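Local coordinates for monosaccharide ABC transporter substrate-binding protein, CUT2 family (Bradyrhizobium sp., PDB 4YHS), which probably binds a sugar or sugar-like solute as the soluble binding component of a CUT2-family ABC importer, and here holds Bis-Tris, at residues 165-170 and 293-298; 172-177 and 327-332; 281-286 and 333-338. All coordinates share one frame; numbering follows the deposited sequence.

Contact 1: residues 165-170 and 293-298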
loop_
_atom_site.group_PDB
_atom_site.type_symbol
_atom_site.label_atom_id
_atom_site.label_comp_id
_atom_site.label_asym_id
_atom_site.label_seq_id
_atom_site.Cartn_x
_atom_site.Cartn_y
_atom_site.Cartn_z
ATOM N N TYR A 165 -8.473 5.326 -1.016
ATOM C CA TYR A 165 -9.073 6.648 -1.207
ATOM C C TYR A 165 -7.979 7.698 -1.021
ATOM O O TYR A 165 -7.803 8.621 -1.834
ATOM C CB TYR A 165 -10.215 6.910 -0.220
ATOM C CG TYR A 165 -10.813 8.294 -0.361
ATOM C CD1 TYR A 165 -10.275 9.379 0.312
ATOM C CD2 TYR A 165 -11.911 8.520 -1.175
ATOM C CE1 TYR A 165 -10.807 10.639 0.179
ATOM C CE2 TYR A 165 -12.434 9.789 -1.327
ATOM C CZ TYR A 165 -11.887 10.834 -0.632
ATOM O OH TYR A 165 -12.419 12.084 -0.759
ATOM N N THR A 166 -7.208 7.528 0.051
ATOM C CA THR A 166 -6.141 8.472 0.391
ATOM C C THR A 166 -5.000 8.435 -0.621
ATOM O O THR A 166 -4.410 9.475 -0.939
ATOM C CB THR A 166 -5.569 8.183 1.811
ATOM O OG1 THR A 166 -6.650 8.044 2.728
ATOM C CG2 THR A 166 -4.614 9.307 2.275
HETATM N N MSE A 167 -4.643 7.251 -1.119
HETATM C CA MSE A 167 -3.680 7.187 -2.214
HETATM C C MSE A 167 -4.109 8.008 -3.436
HETATM O O MSE A 167 -3.287 8.735 -4.028
HETATM C CB MSE A 167 -3.441 5.745 -2.647
HETATM C CG MSE A 167 -2.915 4.845 -1.543
HETATM SE SE MSE A 167 -1.043 5.232 -1.133
HETATM C CE MSE A 167 -0.268 4.066 -2.519
ATOM N N GLY A 168 -5.367 7.858 -3.868
ATOM C CA GLY A 168 -5.860 8.653 -4.981
ATOM C C GLY A 168 -5.893 10.149 -4.662
ATOM O O GLY A 168 -5.510 11.000 -5.470
ATOM N N ALA A 169 -6.358 10.474 -3.459
ATOM C CA ALA A 169 -6.486 11.851 -3.021
ATOM C C ALA A 169 -5.145 12.582 -2.988
ATOM O O ALA A 169 -5.043 13.711 -3.444
ATOM C CB ALA A 169 -7.133 11.907 -1.655
ATOM N N GLU A 170 -4.113 11.920 -2.476
ATOM C CA GLU A 170 -2.810 12.552 -2.375
ATOM C C GLU A 170 -2.254 12.789 -3.774
ATOM O O GLU A 170 -1.585 13.816 -4.044
ATOM C CB GLU A 170 -1.870 11.699 -1.516
ATOM C CG GLU A 170 -2.214 11.773 -0.031
ATOM C CD GLU A 170 -1.917 13.150 0.562
ATOM O OE1 GLU A 170 -1.105 13.890 -0.026
ATOM O OE2 GLU A 170 -2.508 13.496 1.601
ATOM N N ALA A 293 5.823 11.480 -10.457
ATOM C CA ALA A 293 5.442 11.306 -9.045
ATOM C C ALA A 293 4.522 10.125 -8.809
ATOM O O ALA A 293 3.788 9.708 -9.713
ATOM C CB ALA A 293 4.752 12.576 -8.539
ATOM N N ALA A 294 4.524 9.631 -7.569
ATOM C CA ALA A 294 3.571 8.629 -7.102
ATOM C C ALA A 294 3.566 8.651 -5.565
ATOM O O ALA A 294 4.589 8.911 -4.966
ATOM C CB ALA A 294 3.950 7.220 -7.610
ATOM N N PRO A 295 2.422 8.347 -4.941
ATOM C CA PRO A 295 2.386 8.229 -3.476
ATOM C C PRO A 295 3.016 6.926 -3.002
ATOM O O PRO A 295 2.996 5.926 -3.729
ATOM C CB PRO A 295 0.904 8.232 -3.155
ATOM C CG PRO A 295 0.270 7.597 -4.331
ATOM C CD PRO A 295 1.093 8.080 -5.537
ATOM N N ALA A 296 3.544 6.942 -1.785
ATOM C CA ALA A 296 4.034 5.717 -1.173
ATOM C C ALA A 296 3.207 5.435 0.062
ATOM O O ALA A 296 2.974 6.344 0.858
ATOM C CB ALA A 296 5.493 5.843 -0.829
ATOM N N ASP A 297 2.798 4.187 0.229
ATOM C CA ASP A 297 2.061 3.775 1.451
ATOM C C ASP A 297 2.977 3.138 2.479
ATOM O O ASP A 297 2.520 2.691 3.541
ATOM C CB ASP A 297 0.897 2.827 1.130
ATOM C CG ASP A 297 1.332 1.415 0.745
ATOM O OD1 ASP A 297 2.493 1.203 0.382
ATOM O OD2 ASP A 297 0.462 0.532 0.758
ATOM N N SER A 298 4.268 3.187 2.202
ATOM C CA SER A 298 5.261 2.635 3.131
ATOM C C SER A 298 4.847 1.213 3.554
ATOM O O SER A 298 4.687 0.917 4.754
ATOM C CB SER A 298 5.415 3.528 4.378
ATOM O OG SER A 298 5.955 4.790 4.063
#
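Met167, a selenomethionine, reaches off helix 164-178 to the point where strand 293-296 runs out into a loop, and its SE settles 3.8 Å from Asp297 CB. This is the tight part. Bent at chi2 and again at chi3 (-86°), the side chain folds over Pro295 instead of extending past it. Met167 CE thereby comes to 4.0 Å from Pro295 CG. The proline ring also presses on the helix backbone, its CG lying 3.7 Å from Met167 O, a carbonyl that accepts a bond from Thr171 OG1. Pro295 O is buried here without a polar partner in the model. The loose side is one helical turn on: Glu170 starts toward the strand, but its carboxylate turns away and the residue remains partly exposed. Past this packing, Asp297 OD2 is hydrogen-bonded to Tyr72 OH, and the side chain lies about 5 Å from the bound Bis-Tris. A helix packed on the sheet of its lobe, with the strand end running out beside the ligand cleft, is in keeping with the two-lobed fold of periplasmic sugar-binding proteins.

Contact 2: residues 172-177 and 327-332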
loop_
_atom_site.group_PDB
_atom_site.type_symbol
_atom_site.label_atom_id
_atom_site.label_comp_id
_atom_site.label_asym_id
_atom_site.label_seq_id
_atom_site.Cartn_x
_atom_site.Cartn_y
_atom_site.Cartn_z
ATOM N N GLY A 172 -4.051 13.335 -6.481
ATOM C CA GLY A 172 -4.830 14.426 -7.021
ATOM C C GLY A 172 -4.425 15.780 -6.446
ATOM O O GLY A 172 -4.304 16.762 -7.177
ATOM N N SER A 173 -4.210 15.841 -5.134
ATOM C CA SER A 173 -3.879 17.116 -4.463
ATOM C C SER A 173 -2.550 17.654 -4.919
ATOM O O SER A 173 -2.385 18.859 -5.068
ATOM C CB SER A 173 -3.847 16.940 -2.943
ATOM O OG SER A 173 -5.152 16.753 -2.449
ATOM N N TYR A 174 -1.595 16.741 -5.101
ATOM C CA TYR A 174 -0.303 17.053 -5.712
ATOM C C TYR A 174 -0.472 17.811 -7.043
ATOM O O TYR A 174 0.165 18.842 -7.299
ATOM C CB TYR A 174 0.480 15.754 -5.938
ATOM C CG TYR A 174 1.900 15.924 -6.467
ATOM C CD1 TYR A 174 2.962 16.196 -5.599
ATOM C CD2 TYR A 174 2.182 15.794 -7.817
ATOM C CE1 TYR A 174 4.279 16.336 -6.080
ATOM C CE2 TYR A 174 3.474 15.928 -8.295
ATOM C CZ TYR A 174 4.520 16.199 -7.418
ATOM O OH TYR A 174 5.790 16.327 -7.942
ATOM N N LEU A 175 -1.321 17.301 -7.911
ATOM C CA LEU A 175 -1.552 17.981 -9.182
ATOM C C LEU A 175 -2.339 19.274 -8.992
ATOM O O LEU A 175 -2.022 20.298 -9.581
ATOM C CB LEU A 175 -2.280 17.065 -10.158
ATOM C CG LEU A 175 -1.437 15.931 -10.722
ATOM C CD1 LEU A 175 -2.298 15.073 -11.586
ATOM C CD2 LEU A 175 -0.234 16.459 -11.532
ATOM N N ALA A 176 -3.378 19.224 -8.165
ATOM C CA ALA A 176 -4.208 20.402 -7.963
ATOM C C ALA A 176 -3.404 21.603 -7.416
ATOM O O ALA A 176 -3.695 22.739 -7.762
ATOM C CB ALA A 176 -5.359 20.061 -7.031
ATOM N N LYS A 177 -2.397 21.341 -6.575
ATOM C CA LYS A 177 -1.560 22.411 -6.037
ATOM C C LYS A 177 -0.742 23.072 -7.144
ATOM O O LYS A 177 -0.537 24.290 -7.138
ATOM C CB LYS A 177 -0.628 21.871 -4.943
ATOM C CG LYS A 177 -1.271 21.651 -3.565
ATOM C CD LYS A 177 -0.384 20.766 -2.717
ATOM C CE LYS A 177 -0.718 20.848 -1.240
ATOM N NZ LYS A 177 -1.585 19.728 -0.788
ATOM N N ILE A 327 0.559 8.801 4.220
ATOM C CA ILE A 327 0.881 8.718 2.808
ATOM C C ILE A 327 1.459 10.056 2.346
ATOM O O ILE A 327 0.965 11.116 2.727
ATOM C CB ILE A 327 -0.361 8.343 2.001
ATOM C CG1 ILE A 327 -0.765 6.912 2.317
ATOM C CG2 ILE A 327 -0.103 8.519 0.490
ATOM C CD1 ILE A 327 -2.228 6.619 1.999
ATOM N N PHE A 328 2.517 9.984 1.528
ATOM C CA PHE A 328 3.186 11.158 0.987
ATOM C C PHE A 328 3.578 10.874 -0.445
ATOM O O PHE A 328 3.770 9.712 -0.840
ATOM C CB PHE A 328 4.434 11.549 1.805
ATOM C CG PHE A 328 5.479 10.458 1.908
ATOM C CD1 PHE A 328 5.411 9.512 2.928
ATOM C CD2 PHE A 328 6.551 10.410 1.035
ATOM C CE1 PHE A 328 6.377 8.511 3.060
ATOM C CE2 PHE A 328 7.512 9.403 1.147
ATOM C CZ PHE A 328 7.425 8.460 2.162
ATOM N N VAL A 329 3.699 11.953 -1.222
ATOM C CA VAL A 329 3.965 11.810 -2.638
ATOM C C VAL A 329 5.481 11.885 -2.836
ATOM O O VAL A 329 6.123 12.816 -2.372
ATOM C CB VAL A 329 3.250 12.887 -3.461
ATOM C CG1 VAL A 329 3.688 12.843 -4.899
ATOM C CG2 VAL A 329 1.719 12.717 -3.346
ATOM N N VAL A 330 6.014 10.896 -3.546
ATOM C CA VAL A 330 7.408 10.862 -3.913
ATOM C C VAL A 330 7.652 11.436 -5.318
ATOM O O VAL A 330 6.983 11.022 -6.290
ATOM C CB VAL A 330 7.910 9.416 -3.853
ATOM C CG1 VAL A 330 9.354 9.321 -4.307
ATOM C CG2 VAL A 330 7.757 8.891 -2.426
ATOM N N ASP A 331 8.646 12.322 -5.423
ATOM C CA ASP A 331 9.023 12.919 -6.708
ATOM C C ASP A 331 10.516 13.187 -6.719
ATOM O O ASP A 331 11.215 12.769 -5.808
ATOM C CB ASP A 331 8.244 14.210 -6.991
ATOM C CG ASP A 331 8.500 15.318 -6.000
ATOM O OD1 ASP A 331 9.462 15.273 -5.193
ATOM O OD2 ASP A 331 7.711 16.290 -6.064
ATOM N N SER A 332 11.013 13.887 -7.736
ATOM C CA SER A 332 12.468 14.074 -7.826
ATOM C C SER A 332 13.021 14.803 -6.619
ATOM O O SER A 332 14.176 14.572 -6.229
ATOM C CB SER A 332 12.850 14.852 -9.087
ATOM O OG SER A 332 12.539 14.097 -10.228
#
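The phenol ring of Tyr174 takes Val329 CG1 over one face and Asp331 OD2 at its edge, in the plane of the ring. The methyl is 3.8 Å from the ring centroid and 25° off the normal, a CH-pi contact displaced toward the rim, where CG1 comes to 3.5 Å from Tyr174 CD1. Ala293 of the neighbouring strand meets the same face, so two aliphatic groups from adjacent strands floor the ring. At the hydroxyl end, Tyr174 OH donates to Asp331 OD2 over 2.7 Å. The carboxylate is turned 64° from the ring and receives the proton on its anti lone pair, the one pointing away from OD1. The same oxygen lies 3.4 Å from Tyr174 CE1, alongside the ring edge.

Tyr174 leaves helix 164-178 with CG anti to the backbone N (chi1 -175°), which swings the ring out across strand 322-331 to span two residues on one side of it. Val330, between them, faces the other way and packs on Ala296 and Ile335. Val329 gives its second methyl, CG2, only a looser touch, 4.2 Å from Tyr174 CB.

The backbone at Asp331 is secured separately: Asn334 OD1 accepts from Asp331 N and Asn334 ND2 donates to Val329 O, tying residues 329-331 to the segment that follows, while Asp331 OD1 has a weak bond from Ala333 N.

Aliphatic packing under the ring and one short bond from its hydroxyl fix both the tilt and the reach of the tyrosine. Since the phenol donates to a carboxylate, the bond is probably strengthened by charge, and it would tend to keep Asp331 ionised at this partly exposed edge.

Contact 3: residues 281-286 and 333-338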
loop_
_atom_site.group_PDB
_atom_site.type_symbol
_atom_site.label_atom_id
_atom_site.label_comp_id
_atom_site.label_asym_id
_atom_site.label_seq_id
_atom_site.Cartn_x
_atom_site.Cartn_y
_atom_site.Cartn_z
ATOM N N GLY A 281 9.296 -0.288 -10.598
ATOM C CA GLY A 281 9.333 0.330 -11.916
ATOM C C GLY A 281 8.991 1.815 -11.850
ATOM O O GLY A 281 9.628 2.649 -12.485
ATOM N N VAL A 282 7.989 2.164 -11.051
ATOM C CA VAL A 282 7.646 3.569 -10.868
ATOM C C VAL A 282 8.783 4.327 -10.154
ATOM O O VAL A 282 9.171 5.427 -10.557
ATOM C CB VAL A 282 6.338 3.720 -10.092
ATOM C CG1 VAL A 282 6.082 5.209 -9.670
ATOM C CG2 VAL A 282 5.175 3.192 -10.933
ATOM N N TYR A 283 9.371 3.699 -9.146
ATOM C CA TYR A 283 10.492 4.277 -8.392
ATOM C C TYR A 283 11.656 4.587 -9.339
ATOM O O TYR A 283 12.212 5.684 -9.322
ATOM C CB TYR A 283 10.888 3.295 -7.275
ATOM C CG TYR A 283 11.909 3.790 -6.269
ATOM C CD1 TYR A 283 11.522 4.488 -5.133
ATOM C CD2 TYR A 283 13.246 3.535 -6.442
ATOM C CE1 TYR A 283 12.476 4.930 -4.204
ATOM C CE2 TYR A 283 14.181 3.958 -5.526
ATOM C CZ TYR A 283 13.788 4.634 -4.405
ATOM O OH TYR A 283 14.756 5.069 -3.525
ATOM N N GLU A 284 12.026 3.626 -10.174
ATOM C CA GLU A 284 13.162 3.821 -11.054
ATOM C C GLU A 284 12.842 4.939 -12.045
ATOM O O GLU A 284 13.689 5.773 -12.363
ATOM C CB GLU A 284 13.511 2.523 -11.779
ATOM C CG GLU A 284 14.588 2.662 -12.824
ATOM C CD GLU A 284 15.978 3.027 -12.247
ATOM O OE1 GLU A 284 16.191 2.960 -11.019
ATOM O OE2 GLU A 284 16.866 3.394 -13.042
ATOM N N GLY A 285 11.594 4.963 -12.496
ATOM C CA GLY A 285 11.127 5.995 -13.394
ATOM C C GLY A 285 11.280 7.401 -12.815
ATOM O O GLY A 285 11.678 8.306 -13.525
ATOM N N ILE A 286 10.955 7.580 -11.538
ATOM C CA ILE A 286 11.087 8.871 -10.856
ATOM C C ILE A 286 12.546 9.232 -10.777
ATOM O O ILE A 286 12.934 10.345 -11.127
ATOM C CB ILE A 286 10.418 8.847 -9.430
ATOM C CG1 ILE A 286 8.902 8.656 -9.575
ATOM C CG2 ILE A 286 10.714 10.158 -8.650
ATOM C CD1 ILE A 286 8.122 8.368 -8.312
ATOM N N ALA A 333 12.236 15.725 -6.051
ATOM C CA ALA A 333 12.736 16.582 -4.973
ATOM C C ALA A 333 12.858 15.875 -3.614
ATOM O O ALA A 333 13.582 16.374 -2.750
ATOM C CB ALA A 333 11.854 17.825 -4.838
ATOM N N ASN A 334 12.189 14.734 -3.405
ATOM C CA ASN A 334 12.330 14.062 -2.118
ATOM C C ASN A 334 12.716 12.586 -2.206
ATOM O O ASN A 334 12.944 11.954 -1.186
ATOM C CB ASN A 334 11.050 14.209 -1.256
ATOM C CG ASN A 334 9.853 13.483 -1.828
ATOM O OD1 ASN A 334 9.931 12.898 -2.894
ATOM N ND2 ASN A 334 8.741 13.465 -1.068
ATOM N N ILE A 335 12.822 12.019 -3.408
ATOM C CA ILE A 335 13.044 10.596 -3.471
ATOM C C ILE A 335 14.382 10.184 -2.830
ATOM O O ILE A 335 14.466 9.147 -2.168
ATOM C CB ILE A 335 12.944 10.067 -4.952
ATOM C CG1 ILE A 335 12.997 8.534 -4.957
ATOM C CG2 ILE A 335 13.989 10.699 -5.869
ATOM C CD1 ILE A 335 12.512 7.939 -6.272
ATOM N N ALA A 336 15.405 11.015 -2.978
ATOM C CA ALA A 336 16.721 10.714 -2.410
ATOM C C ALA A 336 16.743 10.919 -0.870
ATOM O O ALA A 336 17.690 10.508 -0.209
ATOM C CB ALA A 336 17.795 11.553 -3.091
ATOM N N THR A 337 15.698 11.525 -0.298
ATOM C CA THR A 337 15.694 11.850 1.159
ATOM C C THR A 337 15.033 10.735 1.959
ATOM O O THR A 337 15.162 10.690 3.192
ATOM C CB THR A 337 14.957 13.200 1.472
ATOM O OG1 THR A 337 13.562 13.057 1.171
ATOM C CG2 THR A 337 15.521 14.357 0.672
ATOM N N VAL A 338 14.339 9.830 1.260
ATOM C CA VAL A 338 13.653 8.705 1.884
ATOM C C VAL A 338 14.433 7.409 1.717
ATOM O O VAL A 338 14.854 7.082 0.596
ATOM C CB VAL A 338 12.240 8.504 1.258
ATOM C CG1 VAL A 338 11.528 7.306 1.867
ATOM C CG2 VAL A 338 11.399 9.781 1.422
HETATM O O HOH W 1 13.629 6.682 -1.762
HETATM O O HOH W 2 16.853 7.095 -3.617
#
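Along 281-286, Tyr283 is the first residue to meet 333-338, and it does so with both its ring and its hydroxyl. Over one face sits the end of Ile335: CD1 is 3.9 Å from the ring centroid and 19° off the normal, a CH-pi contact displaced toward Tyr283 CD1 and CE1. Ile335 CG1 follows above the same face, over the rim, 3.7 Å from Tyr283 CE1. Met278, Gln340 and Leu344, from loops, also touch the tyrosine.

The hydroxyl reaches the loop backbone through water. Tyr283 OH donates over 2.6 Å to a water lying in the plane of the ring, and that water in turn donates to Ile335 O (2.6 Å) and to Val338 O (2.7 Å). A second water gives a hydrogen to Tyr283 OH at 2.9 Å and makes only a weak bond to Ile335 O.

One turn further, Ile286 closes on the same methyl. Its CG2, anti to the backbone N, stands 3.7 Å from Ile335 CD1, so the tip of Ile335 is wedged between a branched side chain and a ring face. Ile335 gets there as an extended arm, with chi1 at -172° and chi2 at 164°. The loop that presents it is tied up by Asn334 O, which accepts both Thr337 N and Thr337 OG1, the latter over 2.7 Å.

Apolar contact thus sets where the isoleucine sits, while water carries the polar part. The phenol gives one hydrogen and takes another, and two backbone carbonyls in this buried junction are satisfied without a direct protein bond across it.

In the fold
Contacts 1 and 2 both use helix 164-178, against neighbouring antiparallel strands of one sheet; their centres are about 8 Å apart. Those strands are joined by backbone bonds, Val330 N to Ala294 O at 2.8 Å and Ala296 N to Phe328 O at 2.9 Å. Contact 3 lies about 13 Å from contact 2 and 14 Å from contact 1, centre to centre. Ile286 links it to both, its CD1 packing 3.5 Å from Val330 O and 3.9 Å from Ala294 N, while Val282 CG1 meets Ala294 CB at 3.6 Å. At these two strands the sheet is packed between helices 164-178 and 280-287. Contact 1 comes near the bound Bis-Tris, about 5 Å away from the side chain of Asp297.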